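Local coordinates for putative dihydrodipicolinate synthase family protein (Coccidioides immitis, PDB 3QFE) that is a putative member of the dihydrodipicolinate synthase family, built as a TIM barrel, whose own function is not established, at residues W15-T20 against G53-A58; V19-S24 against A32-Y37; T47-L52 against P79-M84; A85-H90 against N108-L113; T264-A269 against E284-R289. All blocks are in the same frame, centred on the assembly; numbering follows the deposited sequence.

How the contacts relate
All five contacts are largely buried, but they differ in depth and chemistry. Contacts 3 and 4 lie in the barrel wall and share strand 83-86: in each, main-chain hydrogen bonds join neighbouring parallel strands, with aliphatic side chains packed beside them. Contact 1 starts from the adjoining strand 13-17 and, closest to the centre of the chain, joins loops beyond the strand ends through one hydroxyl and two waters. Contacts 2 and 5 sit farther out, each about 16 Å from that centre to its own; there a glutamine amide holds a loop N-H and carbonyl, and a lysine ammonium holds carbonyls. Lys266 of contact 5 also binds Thr20 and Glu57, tying contacts 1, 2 and 5 together.

Contact 1 (W15-T20 against G53-A58); sequences WCPAVT and GTNAEA
Pro17 and Asn55 lie side by side and point the same way in the TIM barrel, where the end of strand 13-17 and the chain after it meet the loop following strand 48-51. The amide end of Asn55 runs alongside the proline ring, Asn55 ND2 coming within 3.7 Å of Pro17 CG, while Asn55 CB rests near the Pro17 carbonyl oxygen. The next residue, Ala56, sets its methyl against Ala18 O and Thr20 OG1, with Ala56 CB 3.2 Å from Ala18 O. That hydroxyl is the direct polar link. With OG1 beside its own backbone N (chi1 -60°), Thr20 donates through OG1 to Ala56 O over 2.8 Å, arriving in the carbonyl plane on a lone pair at a C=O...O angle of 117°.

Two i to i+3 bonds, Ala56 N to Gly53 O and Glu57 N to Thr54 O, hold 53-57 in a compact turn. Two waters fill in where the chains do not meet directly. One accepts from Gly53 N at 2.8 Å and donates to Ala18 O. The other sits among three groups. Glu57, its chain extended beyond CG, brings OE1 to this second water but has its strongest partner elsewhere, in a salt bridge to Lys266; the positive charge probably keeps the carboxylate ionised despite its burial. The same water donates to Asn55 O at 2.7 Å and accepts from Thr20 N at 2.8 Å.

Contact 2 (V19-S24 against A32-Y37); sequences VTFFDS and ASQERY
The extended chain of 19-24 passes beside helix 31-42, coming nearest where the CA atoms of Phe21 and Gln34 are 6.0 Å apart. This is the loop that leads from the first strand of the TIM barrel towards its first helix, and one amide side chain fastens it to that helix. Gln34 CG is anti to the backbone N, and a bend at chi2 (73°) turns the amide back to the passing chain. Both ends of the amide are used. Gln34 OE1 accepts from Phe21 N at 2.9 Å, the N-H pointing almost straight at it (174°) on a lone pair; Gln34 NE2 donates to Val19 O over 3.1 Å, close to the amide plane. OE1 takes a second bond from a water that also donates to Phe21 O. Gripped at both ends, the amide should have little freedom to flip or rotate.

Beyond it, the Phe21 ring stands with OE1 of Gln34 at its edge and Ser33 CB over one face. Farther along the same rim, the ring edge at CE2 is directed at Tyr37 in an offset edge-to-face pair, centroids 5.2 Å apart and planes at 66°, with Phe21 CE2 only 3.4 Å from Tyr37 CG. Leu286, just after helix 282-285, also packs on Phe21. Tyr37, its CG anti to the backbone N, reaches across toward Val19, and its hydroxyl is hydrogen-bonded with Asn223 OD1. At this end Val19 crosses the phenol obliquely, its CG2 3.8 Å from Tyr37 CE2 and 3.7 Å from Tyr37 OH.

Contact 3 (T47-L52 against P79-M84); sequences TGLVIL and PDFPIM
Phe81 carries its CG anti to the backbone N (chi1 -163°), which swings the ring back across the start of the neighbouring strand, while Met84, also with CG anti to N, runs out straight until it bends at its thioether. The Phe81 ring ends up against Gly48, with Phe81 CE2 3.3 Å from Gly48 CA. Thr47 O lies over one face of the ring, offset toward the rim, and Leu49 CG meets Phe81 CE2 at 3.9 Å, the two side chains crossing at about a right angle. Pro82 CD comes against the same Thr47 O at 3.3 Å.

Past this entry the chains become parallel strands 48-51 and 83-86, adjacent staves of the TIM barrel joined by helix 63-77 in a beta-alpha-beta crossover. Leu49 is bonded through both its backbone groups: its N donates to Pro82 O at 3.1 Å, and its O receives Met84 N at 2.8 Å, nearly straight (176°). Ile51 N then donates to Met84 O, again at 2.8 Å.

Leu49 and Ile83 share one face of the sheet, and Ile51 CG1 reaches Ile83 CG2 at 3.8 Å; helices 31-42 and 63-77 pack over Leu49 and Ile51. Val50 and Met84 take the other face, side by side and pointing the same way, with CG2 of Val50 4.0 Å from Met84 CB and Trp15 packed against Met84. The polar groups that meet are therefore those of the main chain: their hydrogen bonds satisfy buried N-H and C=O groups, while apolar side chains pack the faces of the sheet.

Contact 4 (A85-H90 against N108-L113); sequences AGVGAH and NYVLVL
Ala85 O is held by two groups of the neighbouring strand: Leu111 N donates to it over 2.7 Å, and Val110 CA makes a CA-H...O contact at 3.2 Å. The Leu111 donor sits 35° above the carbonyl plane, so the short bond does not follow a lone pair. Next to it, Ala85 N donates to Tyr109 O at 2.8 Å, an almost linear bond (173°), again from above the plane. Leu111 O takes the third bond, from Val87 N at 3.1 Å, this time in the carbonyl plane, with Gly86 CA providing a weaker CA-H...O approach.

This is the parallel pattern of the TIM barrel wall: Ala85 bonds through N and O to Tyr109 and Leu111, the residues flanking its bridge partner Val110. Strands 83-86 and 109-112 follow each other through helix 92-105 in a beta-alpha-beta unit. Ala85 and Val110 look to the same face of the sheet; Leu111 looks to the other, where Val143 and Tyr145 of the next strand lie against it.

At Val87 the chain leaves the strand, and its isopropyl group closes over the partner. Val87 CG2 occupies the crowded position between N and the carbonyl carbon and meets Val112 CG2 at 3.5 Å. Val87 CG1, beside the backbone N, touches Val110 CG1 at 3.8 Å, the two valines crossing at about a right angle. Ile99 of helix 92-105 packs on both of that pair. Farther along, Gly88 gives Leu113 room: CD1 of Leu113 stands 4.1 Å from Gly88 CA. A water beyond them accepts from Ala89 N and donates to Leu113 O at 2.8 Å.

Contact 5 (T264-A269 against E284-R289); sequences TTKYAA and EKLRPR
Lys266 leaves helix 262-271, in the helical region that follows the TIM barrel strands, and wraps round a carbonyl where the short helix 282-285 has ended. Lys266 CB already meets Leu286 O at 3.2 Å. CG, set beside the backbone N, stays a little farther off, and Lys266 CD comes back to 3.5 Å from the same Leu286 O. The chain bends here (chi3 76°), so that Lys266 CE remains close to Leu286 O at 3.3 Å while touching Leu286 CD2 at 3.7 Å. Three of the four methylenes thus curl about one oxygen, and the leucine side chain crosses the lysine obliquely.

The tip goes on to the next carbonyl. Lys266 NZ donates to Arg287 O over 2.9 Å, reaching it from well above the carbonyl plane (49° out) and not along a lone pair. Two more partners lie on the barrel loops: a salt bridge to Glu57 OE1, its strongest, and a hydrogen bond to Thr20 O. One carboxylate and two carbonyls therefore surround the buried ammonium, an acceptor-rich setting that probably favours its charged form. Glu57 grips this corner with its other oxygen too, since OE2 accepts from Arg289 N.

Leu286 is the first residue to leave helical geometry; the chain departs from the helix here, and the carbonyls of Leu286 and Arg287 both lie by the lysine. Its own side chain points back at helix 262-271 and packs beside Lys266, and Phe21 also touches it. CD1 of Leu286 lies 3.8 Å from Lys266 O and 4.3 Å from Ala269 C.

Contact 1 (W15-T20 against G53-A58)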
# COMPACT_ATOMS: atom_id res chain seq x y z
N TRP A 15 -2.23 -3.05 5.84
CA TRP A 15 -1.25 -3.31 4.81
C TRP A 15 -0.35 -2.10 4.64
O TRP A 15 -0.82 -0.97 4.77
CB TRP A 15 -1.95 -3.59 3.48
CG TRP A 15 -2.75 -4.85 3.49
CD1 TRP A 15 -3.87 -5.12 4.24
CD2 TRP A 15 -2.50 -6.02 2.70
NE1 TRP A 15 -4.32 -6.39 3.97
CE2 TRP A 15 -3.50 -6.96 3.03
CE3 TRP A 15 -1.54 -6.36 1.74
CZ2 TRP A 15 -3.56 -8.22 2.44
CZ3 TRP A 15 -1.59 -7.61 1.16
CH2 TRP A 15 -2.60 -8.53 1.52
N CYS A 16 0.93 -2.33 4.35
CA CYS A 16 1.86 -1.23 4.10
C CYS A 16 2.35 -1.18 2.65
O CYS A 16 2.87 -2.19 2.15
CB CYS A 16 3.07 -1.27 5.04
SG CYS A 16 4.29 0.01 4.61
N PRO A 17 2.20 -0.01 1.98
CA PRO A 17 2.79 0.18 0.66
C PRO A 17 4.24 0.68 0.82
O PRO A 17 4.48 1.89 1.03
CB PRO A 17 1.87 1.24 0.03
CG PRO A 17 1.42 2.08 1.21
CD PRO A 17 1.44 1.17 2.43
N ALA A 18 5.18 -0.26 0.71
CA ALA A 18 6.57 -0.05 1.08
C ALA A 18 7.29 0.95 0.18
O ALA A 18 7.07 0.98 -1.03
CB ALA A 18 7.31 -1.38 1.09
N VAL A 19 8.14 1.78 0.77
CA VAL A 19 8.98 2.71 0.00
C VAL A 19 10.12 1.94 -0.67
O VAL A 19 10.36 0.77 -0.34
CB VAL A 19 9.52 3.87 0.87
CG1 VAL A 19 8.37 4.80 1.27
CG2 VAL A 19 10.25 3.37 2.10
N THR A 20 10.84 2.60 -1.59
CA THR A 20 11.95 1.98 -2.33
C THR A 20 13.30 2.64 -2.06
O THR A 20 13.42 3.87 -2.10
CB THR A 20 11.64 2.02 -3.83
OG1 THR A 20 10.44 1.29 -4.07
CG2 THR A 20 12.79 1.40 -4.68
N GLY A 53 3.27 -0.03 -4.94
CA GLY A 53 2.23 1.00 -4.82
C GLY A 53 2.81 2.32 -5.29
O GLY A 53 3.95 2.37 -5.77
N THR A 54 2.04 3.39 -5.15
CA THR A 54 2.48 4.72 -5.60
C THR A 54 3.64 5.25 -4.73
O THR A 54 4.54 5.96 -5.24
CB THR A 54 1.27 5.69 -5.63
OG1 THR A 54 0.39 5.29 -6.70
CG2 THR A 54 1.69 7.17 -5.80
N ASN A 55 3.62 4.90 -3.43
CA ASN A 55 4.68 5.22 -2.48
C ASN A 55 6.06 4.61 -2.82
O ASN A 55 7.08 5.09 -2.35
CB ASN A 55 4.27 4.81 -1.06
CG ASN A 55 3.18 5.71 -0.51
OD1 ASN A 55 3.44 6.83 -0.06
ND2 ASN A 55 1.93 5.24 -0.57
N ALA A 56 6.07 3.56 -3.64
CA ALA A 56 7.31 2.87 -3.99
C ALA A 56 7.93 3.47 -5.24
O ALA A 56 8.95 2.95 -5.73
CB ALA A 56 7.04 1.40 -4.22
N GLU A 57 7.32 4.55 -5.76
CA GLU A 57 7.78 5.17 -7.00
C GLU A 57 7.81 4.13 -8.15
O GLU A 57 8.74 4.10 -8.98
CB GLU A 57 9.17 5.78 -6.79
CG GLU A 57 9.25 6.90 -5.76
CD GLU A 57 10.69 7.23 -5.37
OE1 GLU A 57 11.30 6.42 -4.64
OE2 GLU A 57 11.23 8.29 -5.78
N ALA A 58 6.79 3.26 -8.18
CA ALA A 58 6.73 2.19 -9.17
C ALA A 58 6.82 2.74 -10.59
O ALA A 58 7.41 2.11 -11.47
CB ALA A 58 5.46 1.37 -9.01
O HOH W 1 4.41 0.10 -2.42
O HOH W 2 9.78 4.91 -2.81

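Contact 2 (V19-S24 against A32-Y37)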
# COMPACT_ATOMS: atom_id res chain seq x y z
N VAL A 19 8.14 1.78 0.77
CA VAL A 19 8.98 2.71 0.00
C VAL A 19 10.12 1.94 -0.67
O VAL A 19 10.36 0.77 -0.34
CB VAL A 19 9.52 3.87 0.87
CG1 VAL A 19 8.37 4.80 1.27
CG2 VAL A 19 10.25 3.37 2.10
N THR A 20 10.84 2.60 -1.59
CA THR A 20 11.95 1.98 -2.33
C THR A 20 13.30 2.64 -2.06
O THR A 20 13.42 3.87 -2.10
CB THR A 20 11.64 2.02 -3.83
OG1 THR A 20 10.44 1.29 -4.07
CG2 THR A 20 12.79 1.40 -4.68
N PHE A 21 14.31 1.80 -1.84
CA PHE A 21 15.68 2.21 -1.58
C PHE A 21 16.48 2.30 -2.89
O PHE A 21 16.43 1.38 -3.70
CB PHE A 21 16.36 1.17 -0.65
CG PHE A 21 15.91 1.25 0.79
CD1 PHE A 21 16.66 1.95 1.73
CD2 PHE A 21 14.74 0.65 1.21
CE1 PHE A 21 16.26 2.03 3.09
CE2 PHE A 21 14.32 0.75 2.55
CZ PHE A 21 15.10 1.44 3.49
N PHE A 22 17.25 3.38 -3.06
CA PHE A 22 18.11 3.56 -4.23
C PHE A 22 19.53 3.86 -3.80
O PHE A 22 19.76 4.76 -2.96
CB PHE A 22 17.65 4.72 -5.13
CG PHE A 22 16.28 4.55 -5.70
CD1 PHE A 22 16.03 3.60 -6.71
CD2 PHE A 22 15.22 5.35 -5.26
CE1 PHE A 22 14.78 3.45 -7.26
CE2 PHE A 22 13.95 5.20 -5.81
CZ PHE A 22 13.73 4.23 -6.79
N ASP A 23 20.49 3.15 -4.40
CA ASP A 23 21.88 3.55 -4.27
C ASP A 23 22.06 4.84 -5.09
O ASP A 23 21.96 4.82 -6.31
CB ASP A 23 22.82 2.45 -4.76
CG ASP A 23 24.28 2.85 -4.67
OD1 ASP A 23 24.80 3.02 -3.55
OD2 ASP A 23 24.94 2.99 -5.71
N SER A 24 22.30 5.96 -4.42
CA SER A 24 22.32 7.23 -5.15
C SER A 24 23.52 7.41 -6.09
O SER A 24 23.38 8.06 -7.13
CB SER A 24 22.18 8.41 -4.19
OG SER A 24 23.28 8.46 -3.29
N ALA A 32 19.82 -5.26 -0.91
CA ALA A 32 20.22 -5.69 0.43
C ALA A 32 19.47 -4.87 1.49
O ALA A 32 18.88 -5.44 2.42
CB ALA A 32 21.76 -5.64 0.62
N SER A 33 19.48 -3.55 1.36
CA SER A 33 18.71 -2.75 2.30
C SER A 33 17.21 -3.01 2.18
O SER A 33 16.52 -3.15 3.19
CB SER A 33 19.03 -1.27 2.15
OG SER A 33 20.44 -1.11 2.26
N GLN A 34 16.72 -3.09 0.94
CA GLN A 34 15.31 -3.34 0.68
C GLN A 34 14.81 -4.61 1.36
O GLN A 34 13.71 -4.64 1.90
CB GLN A 34 15.07 -3.46 -0.84
CG GLN A 34 13.61 -3.33 -1.21
CD GLN A 34 13.11 -1.91 -1.07
OE1 GLN A 34 13.54 -1.01 -1.78
NE2 GLN A 34 12.21 -1.70 -0.14
N GLU A 35 15.59 -5.68 1.28
CA GLU A 35 15.20 -6.93 1.93
C GLU A 35 15.10 -6.78 3.47
O GLU A 35 14.12 -7.25 4.06
CB GLU A 35 16.15 -8.07 1.56
CG GLU A 35 15.54 -9.44 1.81
CD GLU A 35 16.56 -10.56 1.75
OE1 GLU A 35 17.65 -10.32 1.22
OE2 GLU A 35 16.28 -11.69 2.24
N ARG A 36 16.09 -6.13 4.08
CA ARG A 36 16.08 -5.84 5.52
C ARG A 36 14.82 -5.10 5.91
O ARG A 36 14.20 -5.42 6.93
CB ARG A 36 17.29 -5.00 5.94
CG ARG A 36 18.59 -5.73 5.83
CD ARG A 36 19.73 -4.97 6.49
NE ARG A 36 20.94 -5.79 6.49
CZ ARG A 36 22.13 -5.35 6.89
NH1 ARG A 36 23.18 -6.17 6.86
NH2 ARG A 36 22.27 -4.10 7.32
N TYR A 37 14.45 -4.12 5.09
CA TYR A 37 13.35 -3.22 5.38
C TYR A 37 11.99 -3.91 5.26
O TYR A 37 11.18 -3.83 6.17
CB TYR A 37 13.43 -2.00 4.46
CG TYR A 37 12.33 -0.98 4.68
CD1 TYR A 37 12.33 -0.16 5.82
CD2 TYR A 37 11.30 -0.83 3.77
CE1 TYR A 37 11.34 0.79 6.04
CE2 TYR A 37 10.30 0.11 3.97
CZ TYR A 37 10.32 0.92 5.11
OH TYR A 37 9.31 1.86 5.31
O HOH W 3 15.66 -0.95 -3.58

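Contact 3 (T47-L52 against P79-M84)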
# COMPACT_ATOMS: atom_id res chain seq x y z
N THR A 47 -0.67 -7.05 8.24
CA THR A 47 -1.36 -8.15 7.58
C THR A 47 -0.66 -8.52 6.26
O THR A 47 -0.51 -9.69 5.94
CB THR A 47 -2.85 -7.81 7.34
OG1 THR A 47 -3.47 -7.57 8.61
CG2 THR A 47 -3.57 -8.99 6.62
N GLY A 48 -0.21 -7.55 5.49
CA GLY A 48 0.45 -7.82 4.23
C GLY A 48 1.21 -6.61 3.74
O GLY A 48 1.09 -5.53 4.30
N LEU A 49 1.99 -6.81 2.68
CA LEU A 49 2.70 -5.73 2.01
C LEU A 49 2.13 -5.45 0.62
O LEU A 49 1.81 -6.37 -0.16
CB LEU A 49 4.21 -6.00 1.91
CG LEU A 49 5.02 -6.07 3.22
CD1 LEU A 49 6.47 -6.45 2.96
CD2 LEU A 49 4.99 -4.76 3.99
N VAL A 50 2.02 -4.16 0.32
CA VAL A 50 1.77 -3.72 -1.02
C VAL A 50 3.10 -3.29 -1.61
O VAL A 50 3.71 -2.34 -1.13
CB VAL A 50 0.71 -2.59 -1.08
CG1 VAL A 50 0.64 -1.99 -2.48
CG2 VAL A 50 -0.65 -3.14 -0.62
N ILE A 51 3.56 -4.03 -2.62
CA ILE A 51 4.81 -3.73 -3.30
C ILE A 51 4.49 -3.06 -4.63
O ILE A 51 3.65 -3.54 -5.39
CB ILE A 51 5.65 -5.02 -3.53
CG1 ILE A 51 5.77 -5.83 -2.23
CG2 ILE A 51 7.04 -4.70 -4.07
CD1 ILE A 51 6.37 -5.04 -1.05
N LEU A 52 5.16 -1.97 -4.91
CA LEU A 52 4.98 -1.22 -6.14
C LEU A 52 3.70 -0.42 -6.12
O LEU A 52 3.13 -0.14 -7.16
CB LEU A 52 5.05 -2.09 -7.41
CG LEU A 52 6.20 -3.09 -7.57
CD1 LEU A 52 5.99 -3.89 -8.87
CD2 LEU A 52 7.55 -2.40 -7.54
N PRO A 79 6.97 -17.55 2.43
CA PRO A 79 5.87 -17.96 1.53
C PRO A 79 4.45 -17.76 2.07
O PRO A 79 3.50 -17.83 1.29
CB PRO A 79 6.13 -19.45 1.31
CG PRO A 79 6.74 -19.90 2.59
CD PRO A 79 7.62 -18.72 3.05
N ASP A 80 4.30 -17.51 3.37
CA ASP A 80 3.00 -17.40 4.04
C ASP A 80 2.51 -15.96 4.32
O ASP A 80 1.42 -15.80 4.89
CB ASP A 80 3.02 -18.17 5.37
CG ASP A 80 3.34 -19.67 5.19
OD1 ASP A 80 3.14 -20.20 4.07
OD2 ASP A 80 3.81 -20.30 6.15
N PHE A 81 3.31 -14.95 3.96
CA PHE A 81 2.94 -13.56 4.17
C PHE A 81 2.48 -12.92 2.84
O PHE A 81 3.19 -12.98 1.83
CB PHE A 81 4.12 -12.79 4.76
CG PHE A 81 3.75 -11.45 5.38
CD1 PHE A 81 3.42 -11.37 6.73
CD2 PHE A 81 3.71 -10.29 4.61
CE1 PHE A 81 3.06 -10.15 7.30
CE2 PHE A 81 3.36 -9.08 5.15
CZ PHE A 81 3.03 -8.99 6.50
N PRO A 82 1.29 -12.31 2.83
CA PRO A 82 0.62 -11.82 1.62
C PRO A 82 1.35 -10.66 0.97
O PRO A 82 1.80 -9.73 1.66
CB PRO A 82 -0.75 -11.36 2.13
CG PRO A 82 -0.95 -12.06 3.46
CD PRO A 82 0.44 -12.19 4.03
N ILE A 83 1.49 -10.74 -0.34
CA ILE A 83 2.05 -9.66 -1.09
C ILE A 83 1.11 -9.26 -2.23
O ILE A 83 0.70 -10.10 -3.02
CB ILE A 83 3.44 -10.01 -1.65
CG1 ILE A 83 4.49 -10.00 -0.54
CG2 ILE A 83 3.85 -9.01 -2.75
CD1 ILE A 83 5.79 -10.68 -0.99
N MET A 84 0.79 -7.97 -2.28
CA MET A 84 -0.02 -7.40 -3.31
C MET A 84 0.88 -6.51 -4.14
O MET A 84 1.52 -5.59 -3.63
CB MET A 84 -1.17 -6.59 -2.67
CG MET A 84 -2.21 -6.01 -3.67
SD MET A 84 -3.48 -5.09 -2.77
CE MET A 84 -4.19 -6.29 -1.63

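Contact 4 (A85-H90 against N108-L113)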
# COMPACT_ATOMS: atom_id res chain seq x y z
N ALA A 85 0.96 -6.77 -5.44
CA ALA A 85 1.86 -6.02 -6.29
C ALA A 85 1.09 -5.04 -7.16
O ALA A 85 0.13 -5.42 -7.83
CB ALA A 85 2.66 -6.98 -7.17
N GLY A 86 1.54 -3.78 -7.17
CA GLY A 86 1.01 -2.78 -8.11
C GLY A 86 1.51 -3.11 -9.51
O GLY A 86 2.68 -3.48 -9.70
N VAL A 87 0.62 -2.98 -10.49
CA VAL A 87 0.93 -3.37 -11.86
C VAL A 87 0.44 -2.36 -12.88
O VAL A 87 0.50 -2.62 -14.08
CB VAL A 87 0.30 -4.71 -12.24
CG1 VAL A 87 0.97 -5.88 -11.51
CG2 VAL A 87 -1.23 -4.70 -12.03
N GLY A 88 -0.04 -1.21 -12.42
CA GLY A 88 -0.68 -0.25 -13.31
C GLY A 88 0.23 0.35 -14.38
O GLY A 88 1.42 0.55 -14.16
N ALA A 89 -0.36 0.64 -15.53
CA ALA A 89 0.37 1.11 -16.70
C ALA A 89 -0.61 1.75 -17.63
O ALA A 89 -1.79 1.90 -17.30
CB ALA A 89 1.07 -0.05 -17.38
N HIS A 90 -0.14 2.08 -18.83
CA HIS A 90 -0.98 2.76 -19.80
C HIS A 90 -1.81 1.87 -20.73
O HIS A 90 -2.95 2.21 -21.05
CB HIS A 90 -0.14 3.77 -20.58
CG HIS A 90 0.52 4.77 -19.69
ND1 HIS A 90 -0.08 5.97 -19.35
CD2 HIS A 90 1.69 4.73 -19.01
CE1 HIS A 90 0.71 6.63 -18.52
NE2 HIS A 90 1.79 5.90 -18.30
N ASN A 108 0.90 -12.54 -4.56
CA ASN A 108 -0.37 -13.29 -4.38
C ASN A 108 -1.53 -12.59 -5.09
O ASN A 108 -2.49 -13.25 -5.53
CB ASN A 108 -0.75 -13.45 -2.89
CG ASN A 108 0.37 -14.02 -2.05
OD1 ASN A 108 1.00 -13.31 -1.27
ND2 ASN A 108 0.62 -15.30 -2.20
N TYR A 109 -1.43 -11.27 -5.17
CA TYR A 109 -2.47 -10.45 -5.77
C TYR A 109 -1.84 -9.33 -6.60
O TYR A 109 -0.70 -8.90 -6.34
CB TYR A 109 -3.32 -9.80 -4.67
CG TYR A 109 -3.67 -10.68 -3.48
CD1 TYR A 109 -4.64 -11.68 -3.57
CD2 TYR A 109 -3.06 -10.48 -2.27
CE1 TYR A 109 -4.97 -12.46 -2.48
CE2 TYR A 109 -3.38 -11.26 -1.16
CZ TYR A 109 -4.33 -12.23 -1.27
OH TYR A 109 -4.62 -12.98 -0.15
N VAL A 110 -2.60 -8.82 -7.56
CA VAL A 110 -2.14 -7.66 -8.29
C VAL A 110 -3.11 -6.53 -8.11
O VAL A 110 -4.33 -6.73 -8.08
CB VAL A 110 -1.88 -7.94 -9.80
CG1 VAL A 110 -0.77 -8.91 -9.93
CG2 VAL A 110 -3.11 -8.47 -10.51
N LEU A 111 -2.55 -5.33 -7.97
CA LEU A 111 -3.31 -4.13 -7.73
C LEU A 111 -3.30 -3.25 -8.99
O LEU A 111 -2.24 -2.79 -9.43
CB LEU A 111 -2.69 -3.43 -6.53
CG LEU A 111 -3.24 -2.12 -6.01
CD1 LEU A 111 -4.64 -2.25 -5.42
CD2 LEU A 111 -2.23 -1.63 -4.95
N VAL A 112 -4.46 -3.04 -9.59
CA VAL A 112 -4.57 -2.54 -10.96
C VAL A 112 -5.26 -1.17 -11.06
O VAL A 112 -6.46 -1.06 -10.82
CB VAL A 112 -5.32 -3.58 -11.89
CG1 VAL A 112 -5.35 -3.13 -13.37
CG2 VAL A 112 -4.69 -4.97 -11.79
N LEU A 113 -4.51 -0.14 -11.45
CA LEU A 113 -5.07 1.17 -11.84
C LEU A 113 -5.92 1.07 -13.09
O LEU A 113 -5.63 0.24 -13.95
CB LEU A 113 -3.96 2.20 -12.11
CG LEU A 113 -3.21 2.69 -10.86
CD1 LEU A 113 -1.77 3.10 -11.19
CD2 LEU A 113 -3.98 3.82 -10.15
O HOH W 4 -3.29 0.36 -15.53

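Contact 5 (T264-A269 against E284-R289)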
# COMPACT_ATOMS: atom_id res chain seq x y z
N THR A 264 8.60 13.23 1.54
CA THR A 264 8.48 13.39 2.98
C THR A 264 8.29 12.03 3.66
O THR A 264 8.93 11.74 4.67
CB THR A 264 7.33 14.36 3.35
OG1 THR A 264 7.62 15.65 2.81
CG2 THR A 264 7.21 14.52 4.84
N THR A 265 7.43 11.20 3.09
CA THR A 265 7.21 9.85 3.58
C THR A 265 8.51 9.02 3.58
O THR A 265 8.85 8.44 4.60
CB THR A 265 6.10 9.12 2.79
OG1 THR A 265 4.86 9.77 3.03
CG2 THR A 265 5.97 7.62 3.22
N LYS A 266 9.23 9.01 2.46
CA LYS A 266 10.55 8.33 2.39
C LYS A 266 11.50 8.79 3.49
O LYS A 266 12.19 7.97 4.09
CB LYS A 266 11.21 8.50 1.02
CG LYS A 266 10.43 7.89 -0.13
CD LYS A 266 11.27 7.85 -1.42
CE LYS A 266 12.27 6.72 -1.33
NZ LYS A 266 13.02 6.48 -2.57
N TYR A 267 11.53 10.10 3.75
CA TYR A 267 12.45 10.66 4.74
C TYR A 267 12.03 10.25 6.17
O TYR A 267 12.88 9.97 7.03
CB TYR A 267 12.55 12.19 4.61
CG TYR A 267 13.35 12.80 5.74
CD1 TYR A 267 14.75 12.75 5.74
CD2 TYR A 267 12.71 13.35 6.85
CE1 TYR A 267 15.48 13.28 6.79
CE2 TYR A 267 13.44 13.87 7.91
CZ TYR A 267 14.82 13.83 7.88
OH TYR A 267 15.55 14.34 8.94
N ALA A 268 10.73 10.19 6.41
CA ALA A 268 10.24 9.77 7.73
C ALA A 268 10.62 8.30 7.96
O ALA A 268 11.12 7.94 9.01
CB ALA A 268 8.74 9.98 7.85
N ALA A 269 10.42 7.47 6.95
CA ALA A 269 10.83 6.07 7.02
C ALA A 269 12.34 5.98 7.25
O ALA A 269 12.79 5.16 8.05
CB ALA A 269 10.44 5.34 5.76
N GLU A 284 20.21 8.75 2.70
CA GLU A 284 20.70 8.91 1.34
C GLU A 284 19.97 7.94 0.41
O GLU A 284 19.62 8.31 -0.70
CB GLU A 284 22.22 8.71 1.27
N LYS A 285 19.67 6.74 0.91
CA LYS A 285 19.10 5.65 0.14
C LYS A 285 17.62 5.85 -0.12
O LYS A 285 17.04 5.23 -1.02
CB LYS A 285 19.29 4.33 0.88
CG LYS A 285 20.73 3.87 0.98
CD LYS A 285 20.93 2.80 2.04
CE LYS A 285 22.33 2.22 1.92
NZ LYS A 285 22.63 1.35 3.10
N LEU A 286 17.01 6.73 0.68
CA LEU A 286 15.60 7.03 0.56
C LEU A 286 15.32 8.43 0.01
O LEU A 286 14.21 8.98 0.17
CB LEU A 286 14.89 6.77 1.90
CG LEU A 286 14.80 5.27 2.21
CD1 LEU A 286 14.49 5.01 3.69
CD2 LEU A 286 13.78 4.60 1.30
N ARG A 287 16.31 9.00 -0.67
CA ARG A 287 16.03 10.07 -1.62
C ARG A 287 15.05 9.60 -2.70
O ARG A 287 15.05 8.45 -3.08
CB ARG A 287 17.32 10.54 -2.29
CG ARG A 287 18.20 11.36 -1.37
CD ARG A 287 19.55 11.62 -2.02
NE ARG A 287 20.53 11.93 -0.98
CZ ARG A 287 21.64 12.63 -1.16
NH1 ARG A 287 21.94 13.13 -2.36
NH2 ARG A 287 22.45 12.85 -0.13
N PRO A 288 14.18 10.50 -3.17
CA PRO A 288 13.42 10.22 -4.37
C PRO A 288 14.37 9.93 -5.53
O PRO A 288 15.49 10.43 -5.55
CB PRO A 288 12.66 11.53 -4.64
CG PRO A 288 13.09 12.50 -3.56
CD PRO A 288 13.76 11.74 -2.49
N ARG A 289 13.94 9.13 -6.49
CA ARG A 289 14.80 8.80 -7.62
C ARG A 289 15.06 10.05 -8.46
O ARG A 289 14.17 10.87 -8.64
CB ARG A 289 14.20 7.67 -8.48
CG ARG A 289 15.26 6.76 -8.98
CD ARG A 289 14.82 5.81 -10.09
NE ARG A 289 15.89 4.84 -10.31
CZ ARG A 289 15.73 3.62 -10.83
NH1 ARG A 289 14.55 3.21 -11.26
NH2 ARG A 289 16.77 2.83 -10.94